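Local coordinates for protein peptidoglycan N-acetylglucosamine deacetylase (PDB 4L1G) that deacetylates N-acetylglucosamine residues of peptidoglycan, and also soluble chitin substrates and N-acetylchitooligomers, as a zinc-dependent hydrolase of the polysaccharide deacetylase family, at residues E145-I150 and L180-E185. Residues are numbered along the deposited sequence; the frame is centred on the assembly and turned at random.
Sequences EYRNQI and LKWATE
Trp-182 is the centre of the contact, with Arg-147 across one face of its indole and Tyr-146 meeting it obliquely. The aliphatic part of Arg-147 gives a CH-pi contact: CG of Arg-147 sits 3.7 Å from the centroid of the six-membered ring of Trp-182, almost on the ring normal. The extended chain then runs over the indole to the five-membered ring. There the guanidinium stacks on the indole with the two planes 26° apart. NE of Arg-147 comes within 3.3 Å of CD1 of Trp-182. The charge adds an off-centre cation-pi interaction, with CZ of Arg-147 4.0 Å from the centroid of the five-membered ring. NE also has a weak, long ion pair with Glu-143.

In the aromatic pair, CE2 of Tyr-146 meets CE3 of Trp-182 at 3.5 Å, and the ring planes stand at 77°. CG of Trp-182, anti to the backbone N, starts the indole toward helix 143-161.

A smaller apolar contact is made by CG2 of Ile-150, which approaches the edge of the indole at CZ3 of Trp-182, 4.3 Å away. The hydroxyl of Tyr-146 packs on a methyl, with OH 3.6 Å from CB of Ala-183, while weakly hydrogen-bonded to the carbonyl oxygen of Gln-179.

Side chains carry the contact; the local helix axes lie 11.4 Å apart at 42°. It joins two outer helices, 143-161 and 177-185, of the TIM-barrel-like NodB-homology fold of polysaccharide deacetylases. Leu-180, whose CB points away from helix 143-161, and Ala-183 both touch Ile-190 of strand 189-191. On the other helix, Gln-149 accepts hydrogen bonds from the backbone N of Tyr-133 and Ser-134, in the loop between the zinc ligands His-131 and His-135, which follows strand 127-130.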
ATOM      1  N   GLU A 145       2.817 -14.924  16.607  1.00 17.63           N
ATOM      2  CA  GLU A 145       3.314 -13.563  16.445  1.00 17.13           C
ATOM      3  C   GLU A 145       2.751 -12.907  15.187  1.00 16.03           C
ATOM      4  O   GLU A 145       2.340 -11.748  15.217  1.00 15.70           O
ATOM      5  CB  GLU A 145       4.844 -13.545  16.418  1.00 17.35           C
ATOM      6  CG  GLU A 145       5.453 -12.198  16.036  1.00 16.86           C
ATOM      7  CD  GLU A 145       5.237 -11.113  17.083  1.00 17.30           C
ATOM      8  OE1 GLU A 145       5.607  -9.952  16.809  1.00 17.00           O
ATOM      9  OE2 GLU A 145       4.708 -11.415  18.175  1.00 18.04           O
ATOM     10  N   TYR A 146       2.736 -13.657  14.089  1.00 15.56           N
ATOM     11  CA  TYR A 146       2.169 -13.179  12.833  1.00 14.62           C
ATOM     12  C   TYR A 146       0.713 -12.753  13.000  1.00 14.51           C
ATOM     13  O   TYR A 146       0.338 -11.639  12.638  1.00 14.00           O
ATOM     14  CB  TYR A 146       2.282 -14.261  11.760  1.00 14.38           C
ATOM     15  CG  TYR A 146       1.338 -14.083  10.590  1.00 13.56           C
ATOM     16  CD1 TYR A 146       1.525 -13.065   9.666  1.00 12.81           C
ATOM     17  CD2 TYR A 146       0.265 -14.946  10.404  1.00 13.23           C
ATOM     18  CE1 TYR A 146       0.667 -12.904   8.596  1.00 11.83           C
ATOM     19  CE2 TYR A 146      -0.596 -14.793   9.338  1.00 12.18           C
ATOM     20  CZ  TYR A 146      -0.391 -13.772   8.436  1.00 11.49           C
ATOM     21  OH  TYR A 146      -1.248 -13.620   7.370  1.00 10.61           O
ATOM     22  N   ARG A 147      -0.099 -13.644  13.559  1.00 19.30           N
ATOM     23  CA  ARG A 147      -1.512 -13.363  13.774  1.00 19.83           C
ATOM     24  C   ARG A 147      -1.714 -12.203  14.745  1.00 19.82           C
ATOM     25  O   ARG A 147      -2.609 -11.379  14.558  1.00 19.86           O
ATOM     26  CB  ARG A 147      -2.242 -14.620  14.248  1.00 20.93           C
ATOM     27  CG  ARG A 147      -2.292 -15.702  13.181  1.00 21.28           C
ATOM     28  CD  ARG A 147      -2.779 -17.035  13.717  1.00 22.41           C
ATOM     29  NE  ARG A 147      -2.766 -18.056  12.669  1.00 22.87           N
ATOM     30  CZ  ARG A 147      -3.022 -19.345  12.872  1.00 23.87           C
ATOM     31  NH1 ARG A 147      -3.310 -19.783  14.090  1.00 24.45           N
ATOM     32  NH2 ARG A 147      -2.986 -20.198  11.857  1.00 24.15           N
ATOM     33  N   ASN A 148      -0.867 -12.133  15.766  1.00 18.02           N
ATOM     34  CA  ASN A 148      -0.901 -11.022  16.712  1.00 18.37           C
ATOM     35  C   ASN A 148      -0.596  -9.686  16.035  1.00 17.61           C
ATOM     36  O   ASN A 148      -1.259  -8.686  16.300  1.00 17.69           O
ATOM     37  CB  ASN A 148       0.079 -11.263  17.861  1.00 19.21           C
ATOM     38  CG  ASN A 148      -0.092 -10.265  18.991  1.00 20.03           C
ATOM     39  OD1 ASN A 148      -1.214  -9.897  19.345  1.00 20.26           O
ATOM     40  ND2 ASN A 148       1.022  -9.818  19.561  1.00 20.53           N
ATOM     41  N   GLN A 149       0.413  -9.681  15.165  1.00 15.16           N
ATOM     42  CA  GLN A 149       0.792  -8.481  14.420  1.00 14.53           C
ATOM     43  C   GLN A 149      -0.373  -7.954  13.589  1.00 13.95           C
ATOM     44  O   GLN A 149      -0.661  -6.756  13.589  1.00 13.86           O
ATOM     45  CB  GLN A 149       1.987  -8.767  13.503  1.00 14.07           C
ATOM     46  CG  GLN A 149       3.322  -8.919  14.222  1.00 14.70           C
ATOM     47  CD  GLN A 149       3.968  -7.588  14.560  1.00 14.91           C
ATOM     48  OE1 GLN A 149       3.716  -6.576  13.905  1.00 14.41           O
ATOM     49  NE2 GLN A 149       4.808  -7.583  15.589  1.00 15.76           N
ATOM     50  N   ILE A 150      -1.043  -8.861  12.886  1.00 14.21           N
ATOM     51  CA  ILE A 150      -2.163  -8.496  12.030  1.00 13.74           C
ATOM     52  C   ILE A 150      -3.375  -8.036  12.835  1.00 14.30           C
ATOM     53  O   ILE A 150      -3.926  -6.966  12.578  1.00 14.15           O
ATOM     54  CB  ILE A 150      -2.580  -9.669  11.124  1.00 13.47           C
ATOM     55  CG1 ILE A 150      -1.411 -10.086  10.228  1.00 12.97           C
ATOM     56  CG2 ILE A 150      -3.787  -9.292  10.284  1.00 13.36           C
ATOM     57  CD1 ILE A 150      -0.888  -8.967   9.351  1.00 12.32           C
ATOM     58  N   LEU A 180      -0.199 -16.914   4.571  1.00 13.22           N
ATOM     59  CA  LEU A 180      -1.057 -16.511   3.468  1.00 13.36           C
ATOM     60  C   LEU A 180      -2.352 -17.316   3.486  1.00 15.08           C
ATOM     61  O   LEU A 180      -3.425 -16.795   3.178  1.00 15.70           O
ATOM     62  CB  LEU A 180      -0.320 -16.702   2.144  1.00 12.58           C
ATOM     63  CG  LEU A 180      -1.009 -16.271   0.850  1.00 12.56           C
ATOM     64  CD1 LEU A 180      -1.519 -14.840   0.952  1.00 12.02           C
ATOM     65  CD2 LEU A 180      -0.042 -16.415  -0.314  1.00 11.56           C
ATOM     66  N   LYS A 181      -2.244 -18.588   3.857  1.00 17.26           N
ATOM     67  CA  LYS A 181      -3.403 -19.469   3.950  1.00 18.94           C
ATOM     68  C   LYS A 181      -4.370 -18.995   5.031  1.00 19.77           C
ATOM     69  O   LYS A 181      -5.580 -18.956   4.815  1.00 20.78           O
ATOM     70  CB  LYS A 181      -2.957 -20.906   4.222  1.00 19.34           C
ATOM     71  CG  LYS A 181      -4.092 -21.891   4.451  1.00 20.93           C
ATOM     72  CD  LYS A 181      -3.556 -23.309   4.578  1.00 21.11           C
ATOM     73  CE  LYS A 181      -4.633 -24.285   5.033  1.00 22.60           C
ATOM     74  NZ  LYS A 181      -5.084 -24.029   6.433  1.00 23.12           N
ATOM     75  N   TRP A 182      -3.828 -18.635   6.191  1.00 12.37           N
ATOM     76  CA  TRP A 182      -4.640 -18.109   7.284  1.00 12.68           C
ATOM     77  C   TRP A 182      -5.343 -16.812   6.888  1.00 12.03           C
ATOM     78  O   TRP A 182      -6.531 -16.638   7.157  1.00 12.40           O
ATOM     79  CB  TRP A 182      -3.784 -17.884   8.533  1.00 12.88           C
ATOM     80  CG  TRP A 182      -4.551 -17.327   9.699  1.00 13.29           C
ATOM     81  CD1 TRP A 182      -5.323 -18.026  10.584  1.00 14.28           C
ATOM     82  CD2 TRP A 182      -4.617 -15.954  10.107  1.00 12.83           C
ATOM     83  NE1 TRP A 182      -5.867 -17.173  11.516  1.00 14.48           N
ATOM     84  CE2 TRP A 182      -5.447 -15.897  11.247  1.00 13.60           C
ATOM     85  CE3 TRP A 182      -4.057 -14.770   9.619  1.00 11.97           C
ATOM     86  CZ2 TRP A 182      -5.729 -14.702  11.906  1.00 13.53           C
ATOM     87  CZ3 TRP A 182      -4.338 -13.583  10.275  1.00 11.90           C
ATOM     88  CH2 TRP A 182      -5.166 -13.559  11.407  1.00 12.67           C
ATOM     89  N   ALA A 183      -4.608 -15.912   6.243  1.00 10.10           N
ATOM     90  CA  ALA A 183      -5.163 -14.631   5.808  1.00  9.49           C
ATOM     91  C   ALA A 183      -6.313 -14.810   4.820  1.00  9.22           C
ATOM     92  O   ALA A 183      -7.336 -14.125   4.912  1.00  9.31           O
ATOM     93  CB  ALA A 183      -4.074 -13.764   5.199  1.00  9.16           C
ATOM     94  N   THR A 184      -6.137 -15.729   3.877  1.00  8.97           N
ATOM     95  CA  THR A 184      -7.186 -16.049   2.915  1.00  9.20           C
ATOM     96  C   THR A 184      -8.432 -16.573   3.627  1.00 10.13           C
ATOM     97  O   THR A 184      -9.553 -16.163   3.319  1.00 10.32           O
ATOM     98  CB  THR A 184      -6.707 -17.097   1.894  1.00  9.32           C
ATOM     99  OG1 THR A 184      -5.512 -16.633   1.256  1.00  8.57           O
ATOM    100  CG2 THR A 184      -7.776 -17.346   0.834  1.00  9.63           C
ATOM    101  N   GLU A 185      -8.229 -17.474   4.585  1.00 19.30           N
ATOM    102  CA  GLU A 185      -9.334 -18.045   5.350  1.00 20.70           C
ATOM    103  C   GLU A 185     -10.045 -16.987   6.187  1.00 20.73           C
ATOM    104  O   GLU A 185     -11.237 -17.100   6.463  1.00 21.88           O
ATOM    105  CB  GLU A 185      -8.839 -19.182   6.246  1.00 20.76           C
ATOM    106  CG  GLU A 185      -8.387 -20.417   5.482  1.00 20.95           C
ATOM    107  CD  GLU A 185      -7.730 -21.452   6.374  1.00 20.99           C
ATOM    108  OE1 GLU A 185      -7.438 -22.561   5.876  1.00 21.02           O
ATOM    109  OE2 GLU A 185      -7.502 -21.159   7.570  1.00 20.61           O
TER